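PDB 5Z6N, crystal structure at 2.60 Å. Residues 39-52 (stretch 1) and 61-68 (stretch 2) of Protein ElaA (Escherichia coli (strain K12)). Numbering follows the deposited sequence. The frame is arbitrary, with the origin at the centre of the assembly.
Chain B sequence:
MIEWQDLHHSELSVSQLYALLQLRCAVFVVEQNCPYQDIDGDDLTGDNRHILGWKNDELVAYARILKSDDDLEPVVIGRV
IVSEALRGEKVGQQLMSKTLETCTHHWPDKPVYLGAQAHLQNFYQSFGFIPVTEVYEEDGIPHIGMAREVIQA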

# COMPACT_ATOMS: atom_id res chain seq x y z
N ILE B 39 -3.08 4.59 -0.93
CA ILE B 39 -1.75 5.13 -1.17
C ILE B 39 -1.93 6.27 -2.17
O ILE B 39 -1.95 6.07 -3.39
CB ILE B 39 -0.79 4.05 -1.67
CG1 ILE B 39 -0.63 2.97 -0.60
CG2 ILE B 39 0.55 4.62 -2.03
CD1 ILE B 39 -0.31 1.59 -1.15
N ASP B 40 -2.08 7.49 -1.64
CA ASP B 40 -2.55 8.62 -2.42
C ASP B 40 -1.48 9.66 -2.73
O ASP B 40 -1.79 10.67 -3.37
CB ASP B 40 -3.71 9.31 -1.69
CG ASP B 40 -3.36 9.71 -0.26
OD1 ASP B 40 -2.17 9.63 0.11
OD2 ASP B 40 -4.27 10.10 0.49
N GLY B 41 -0.24 9.45 -2.29
CA GLY B 41 0.81 10.41 -2.55
C GLY B 41 1.15 11.27 -1.35
O GLY B 41 2.32 11.58 -1.11
N ASP B 42 0.13 11.63 -0.57
CA ASP B 42 0.26 12.57 0.55
C ASP B 42 1.29 12.16 1.60
O ASP B 42 1.51 12.90 2.56
CB ASP B 42 -1.11 12.78 1.20
CG ASP B 42 -2.14 13.31 0.24
OD1 ASP B 42 -1.77 13.69 -0.89
OD2 ASP B 42 -3.34 13.34 0.62
N ASP B 43 1.91 10.99 1.44
CA ASP B 43 2.81 10.50 2.48
C ASP B 43 4.24 11.00 2.37
O ASP B 43 4.89 11.19 3.41
CB ASP B 43 2.79 8.97 2.47
CG ASP B 43 1.43 8.41 2.83
OD1 ASP B 43 1.06 8.49 4.02
OD2 ASP B 43 0.74 7.88 1.93
N LEU B 44 4.76 11.22 1.17
CA LEU B 44 6.14 11.65 1.04
C LEU B 44 6.11 12.99 0.30
O LEU B 44 6.47 13.05 -0.88
CB LEU B 44 6.96 10.63 0.25
CG LEU B 44 6.98 9.23 0.83
CD1 LEU B 44 6.35 8.28 -0.16
CD2 LEU B 44 8.40 8.82 1.15
N THR B 45 5.71 14.05 0.99
CA THR B 45 5.74 15.38 0.39
C THR B 45 5.62 16.38 1.53
O THR B 45 4.99 16.11 2.56
CB THR B 45 4.71 15.67 -0.70
OG1 THR B 45 5.11 16.82 -1.45
CG2 THR B 45 3.34 15.91 -0.11
N GLY B 46 6.25 17.54 1.33
CA GLY B 46 6.13 18.67 2.23
C GLY B 46 6.73 18.46 3.60
O GLY B 46 7.80 17.86 3.74
N ASP B 47 6.05 18.97 4.63
CA ASP B 47 6.45 18.82 6.02
C ASP B 47 5.63 17.76 6.74
O ASP B 47 5.40 17.87 7.96
CB ASP B 47 6.34 20.16 6.75
CG ASP B 47 7.52 20.42 7.67
OD1 ASP B 47 8.65 20.00 7.34
OD2 ASP B 47 7.32 21.06 8.73
N ASN B 48 5.17 16.75 6.02
CA ASN B 48 4.24 15.77 6.56
C ASN B 48 4.98 14.70 7.34
O ASN B 48 6.04 14.22 6.92
CB ASN B 48 3.41 15.14 5.44
CG ASN B 48 2.48 16.14 4.79
OD1 ASN B 48 2.19 17.20 5.35
ND2 ASN B 48 1.99 15.80 3.61
N ARG B 49 4.40 14.31 8.48
CA ARG B 49 5.02 13.40 9.43
C ARG B 49 4.14 12.18 9.62
O ARG B 49 2.94 12.20 9.34
CB ARG B 49 5.24 14.08 10.79
CG ARG B 49 5.60 15.56 10.70
CD ARG B 49 6.10 16.10 12.03
NE ARG B 49 6.92 15.12 12.73
CZ ARG B 49 8.24 15.13 12.75
NH1 ARG B 49 8.91 16.07 12.08
NH2 ARG B 49 8.92 14.20 13.41
N HIS B 50 4.75 11.11 10.12
CA HIS B 50 4.04 9.88 10.46
C HIS B 50 4.41 9.45 11.87
O HIS B 50 5.57 9.58 12.29
CB HIS B 50 4.34 8.75 9.47
CG HIS B 50 4.30 9.17 8.03
ND1 HIS B 50 5.29 9.93 7.44
CD2 HIS B 50 3.36 8.95 7.07
CE1 HIS B 50 4.98 10.14 6.17
NE2 HIS B 50 3.81 9.56 5.92
N ILE B 51 3.42 8.92 12.59
CA ILE B 51 3.60 8.47 13.96
C ILE B 51 3.25 6.99 14.01
O ILE B 51 2.18 6.58 13.56
CB ILE B 51 2.75 9.30 14.93
CG1 ILE B 51 3.29 10.73 14.94
CG2 ILE B 51 2.75 8.69 16.34
CD1 ILE B 51 2.41 11.74 15.58
N LEU B 52 4.18 6.19 14.54
CA LEU B 52 4.09 4.74 14.51
C LEU B 52 4.20 4.20 15.93
O LEU B 52 5.10 4.59 16.68
CB LEU B 52 5.21 4.13 13.64
CG LEU B 52 5.62 4.81 12.34
CD1 LEU B 52 6.86 4.19 11.73
CD2 LEU B 52 4.50 4.75 11.35
N ALA B 61 -0.02 0.71 15.90
CA ALA B 61 -0.65 2.02 16.04
C ALA B 61 -0.02 2.97 15.03
O ALA B 61 1.19 2.91 14.79
CB ALA B 61 -0.49 2.58 17.46
N TYR B 62 -0.84 3.84 14.45
CA TYR B 62 -0.36 4.70 13.38
C TYR B 62 -1.29 5.89 13.19
O TYR B 62 -2.51 5.77 13.38
CB TYR B 62 -0.24 3.94 12.05
CG TYR B 62 0.05 4.82 10.85
CD1 TYR B 62 1.36 5.11 10.50
CD2 TYR B 62 -0.97 5.38 10.10
CE1 TYR B 62 1.64 5.92 9.43
CE2 TYR B 62 -0.69 6.19 9.03
CZ TYR B 62 0.62 6.46 8.70
OH TYR B 62 0.92 7.26 7.63
N ALA B 63 -0.71 7.03 12.81
CA ALA B 63 -1.46 8.19 12.35
C ALA B 63 -0.52 9.07 11.55
O ALA B 63 0.68 9.13 11.83
CB ALA B 63 -2.07 8.97 13.52
N ARG B 64 -1.07 9.75 10.54
CA ARG B 64 -0.29 10.65 9.71
C ARG B 64 -0.85 12.06 9.82
O ARG B 64 -2.03 12.28 10.13
CB ARG B 64 -0.26 10.20 8.24
CG ARG B 64 -1.26 10.93 7.34
CD ARG B 64 -1.14 10.46 5.89
NE ARG B 64 -2.37 10.72 5.16
CZ ARG B 64 -2.56 10.37 3.89
NH1 ARG B 64 -1.60 9.74 3.22
NH2 ARG B 64 -3.71 10.64 3.29
N ILE B 65 0.03 13.03 9.56
CA ILE B 65 -0.24 14.44 9.77
C ILE B 65 0.07 15.18 8.48
O ILE B 65 1.21 15.16 8.00
CB ILE B 65 0.60 15.00 10.93
CG1 ILE B 65 0.39 14.18 12.20
CG2 ILE B 65 0.30 16.45 11.14
CD1 ILE B 65 1.33 14.56 13.31
N LEU B 66 -0.94 15.85 7.92
CA LEU B 66 -0.77 16.64 6.71
C LEU B 66 -0.61 18.11 7.06
O LEU B 66 -1.43 18.67 7.81
CB LEU B 66 -1.95 16.43 5.76
CG LEU B 66 -2.31 14.97 5.46
CD1 LEU B 66 -3.47 14.89 4.50
CD2 LEU B 66 -1.13 14.19 4.92
N LYS B 67 0.44 18.73 6.54
CA LYS B 67 0.68 20.17 6.67
C LYS B 67 0.63 20.72 5.25
O LYS B 67 1.63 20.74 4.53
CB LYS B 67 2.00 20.47 7.36
CG LYS B 67 2.34 21.95 7.40
CD LYS B 67 1.27 22.73 8.16
CE LYS B 67 1.32 24.21 7.81
NZ LYS B 67 0.22 24.60 6.88
N SER B 68 -0.52 21.20 4.86
CA SER B 68 -0.72 21.62 3.52
C SER B 68 -1.90 22.57 3.36
O SER B 68 -2.50 22.95 4.32
CB SER B 68 -0.92 20.40 2.61
OG SER B 68 -2.10 19.71 2.94

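What holds the two backbones together? Strands 49-52 and 61-67 run antiparallel, their axes at 167°. Ile-51 and Ala-63 exchange a pair of hydrogen bonds, Ile-51 N to Ala-63 O at 2.9 Å and Ala-63 N to Ile-51 O at 3.0 Å. Arg-49 and Ile-65 repeat the pattern less evenly: Ile-65 N reaches Arg-49 O at 3.0 Å, while the return bond from Arg-49 N to Ile-65 O, at 3.3 Å, is weak.

Why is Arg-64 extended? Its CB sits on the same sheet face as the side chain of His-50. Its chi1, at 99°, lies between wells; beyond it chi2 and chi3 are t and chi4 is -177°, so the chain runs out nearly straight and its guanidinium reaches three aspartates. Asp-40, with chi1 in p, meets it end-on: Arg-64 NH2 bonds Asp-40 OD2 at 2.9 Å and Arg-64 NH1 bonds Asp-40 OD1 at 3.2 Å. Arg-64 NH1 also bonds Asp-43 OD1 at 3.0 Å, again near the guanidinium plane. Asp-42 lays its CB over one face of the guanidinium; Asp-42 OD2 lies well out of the plane, so the long salt bridge to Arg-64 NH2 at 3.8 Å involves charges only, with no N-H aimed at it.

How does Asn-48 extend the pairing beyond the strand? Its m rotamer brings Asn-48 OD1 to Lys-67 N at 2.6 Å and nearly in line with the N-H, so a side-chain amide serves that backbone donor. The other end of the same amide, Asn-48 ND2, donates to Asp-42 O at 3.1 Å, tying the acidic loop to the strand's start.

What fills the two sheet faces? On one, Ile-51 and Ile-65, both m,t, touch through their CD1 atoms at 3.8 Å. On the other, Leu-52 CD2 meets the Tyr-62 ring edge at CD1, 3.3 Å away, and Tyr-62 OH lies 3.0 Å from CD2 at the edge of the His-50 ring.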